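Local coordinates for protein mRNA transport regulator MTR2 (Candida albicans, PDB 1Q42) that affects the transport of mRNA from the nucleus to the cytoplasm and interacts with the export factor Mex67, at residues Q77-I80 and D86-L89. Sequence-based numbering, arbitrary orientation.
Sequences QPII and DCKL
I79, next to P78 of the edge strand, faces C87, the first residue of helix 87-96, their CA atoms 5.9 Å apart with no hydrogen bond between the two segments. The meeting is a small worked example of how a helix start is set against the margin of a sheet by an isoleucine side chain and a cysteine sulfur. I79 points its side chain at the helix: its CG2, anti to the backbone N, lies 3.8 Å from C87 SG and equally near C87 CA, so that the methyl group rests against the first turn. The longer arm reaches along the same turn, with I79 CD1 4.1 Å from C87 O, and the side chain also touches Q90 and F91 further along the helix. On the helix, C87 SG stands anti to its carbonyl carbon (chi1 -72°), which brings the sulfur to 3.5 Å from I79 O and 4.2 Å from I80 C; it touches P81 as well.

The helix start is secured by D86 at the N-cap, whose OD2 accepts from L89 N at 3.0 Å, nearly along the carboxylate C-O axis. The same oxygen forms a salt bridge with R68, while I79 is tied by backbone hydrogen bonding to I72 in the neighbouring strand 70-74. In this NTF2-like fold the contact thus joins the sheet margin to the helix after the connecting loop. Its chemistry implies cohesion between the two segments through buried van der Waals packing, while a polar link to the helix comes further along it, where Q90 NE2 donates to I80 O.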
loop_
_atom_site.group_PDB
_atom_site.type_symbol
_atom_site.label_atom_id
_atom_site.label_comp_id
_atom_site.label_asym_id
_atom_site.label_seq_id
_atom_site.Cartn_x
_atom_site.Cartn_y
_atom_site.Cartn_z
ATOM N N GLN A 77 -5.180 -13.010 -6.097
ATOM C CA GLN A 77 -6.615 -12.792 -6.305
ATOM C C GLN A 77 -6.903 -11.369 -6.787
ATOM O O GLN A 77 -6.777 -10.423 -6.009
ATOM C CB GLN A 77 -7.372 -13.047 -5.010
ATOM C CG GLN A 77 -7.525 -14.541 -4.642
ATOM C CD GLN A 77 -6.809 -14.924 -3.345
ATOM O OE1 GLN A 77 -7.273 -14.590 -2.244
ATOM N NE2 GLN A 77 -5.691 -15.636 -3.472
ATOM N N PRO A 78 -7.304 -11.200 -8.046
ATOM C CA PRO A 78 -7.662 -9.865 -8.539
ATOM C C PRO A 78 -8.871 -9.301 -7.816
ATOM O O PRO A 78 -9.783 -10.043 -7.429
ATOM C CB PRO A 78 -7.987 -10.099 -10.015
ATOM C CG PRO A 78 -8.225 -11.512 -10.125
ATOM C CD PRO A 78 -7.413 -12.212 -9.110
ATOM N N ILE A 79 -8.854 -7.997 -7.605
ATOM C CA ILE A 79 -10.027 -7.265 -7.162
ATOM C C ILE A 79 -10.849 -6.999 -8.427
ATOM O O ILE A 79 -10.311 -6.528 -9.424
ATOM C CB ILE A 79 -9.612 -5.959 -6.453
ATOM C CG1 ILE A 79 -8.828 -6.323 -5.185
ATOM C CG2 ILE A 79 -10.834 -5.085 -6.132
ATOM C CD1 ILE A 79 -8.394 -5.156 -4.316
ATOM N N ILE A 80 -12.129 -7.358 -8.384
ATOM C CA ILE A 80 -13.032 -7.152 -9.510
ATOM C C ILE A 80 -13.896 -5.923 -9.198
ATOM O O ILE A 80 -14.496 -5.863 -8.134
ATOM C CB ILE A 80 -13.934 -8.400 -9.712
ATOM C CG1 ILE A 80 -13.109 -9.651 -9.992
ATOM C CG2 ILE A 80 -14.920 -8.191 -10.857
ATOM C CD1 ILE A 80 -13.854 -10.944 -9.652
ATOM N N ASP A 86 -15.190 0.820 -6.798
ATOM C CA ASP A 86 -14.073 0.579 -7.710
ATOM C C ASP A 86 -12.968 -0.155 -6.982
ATOM O O ASP A 86 -13.024 -0.370 -5.766
ATOM C CB ASP A 86 -13.531 1.878 -8.330
ATOM C CG ASP A 86 -13.153 2.923 -7.294
ATOM O OD1 ASP A 86 -13.628 4.062 -7.436
ATOM O OD2 ASP A 86 -12.390 2.742 -6.319
ATOM N N CYS A 87 -11.953 -0.544 -7.736
ATOM C CA CYS A 87 -10.921 -1.403 -7.187
ATOM C C CYS A 87 -10.124 -0.736 -6.088
ATOM O O CYS A 87 -9.738 -1.400 -5.145
ATOM C CB CYS A 87 -10.001 -1.880 -8.301
ATOM S SG CYS A 87 -10.854 -3.098 -9.342
ATOM N N LYS A 88 -9.847 0.559 -6.221
ATOM C CA LYS A 88 -9.076 1.259 -5.186
ATOM C C LYS A 88 -9.816 1.200 -3.858
ATOM O O LYS A 88 -9.234 0.913 -2.800
ATOM C CB LYS A 88 -8.858 2.717 -5.573
ATOM C CG LYS A 88 -8.130 3.524 -4.516
ATOM C CD LYS A 88 -7.678 4.858 -5.066
ATOM C CE LYS A 88 -6.898 5.668 -4.026
ATOM N NZ LYS A 88 -6.590 7.041 -4.530
ATOM N N LEU A 89 -11.110 1.465 -3.914
ATOM C CA LEU A 89 -11.933 1.473 -2.693
ATOM C C LEU A 89 -11.997 0.108 -2.056
ATOM O O LEU A 89 -11.841 -0.025 -0.845
ATOM C CB LEU A 89 -13.344 1.977 -3.005
ATOM C CG LEU A 89 -14.365 2.017 -1.865
ATOM C CD1 LEU A 89 -13.794 2.714 -0.627
ATOM C CD2 LEU A 89 -15.637 2.717 -2.335
#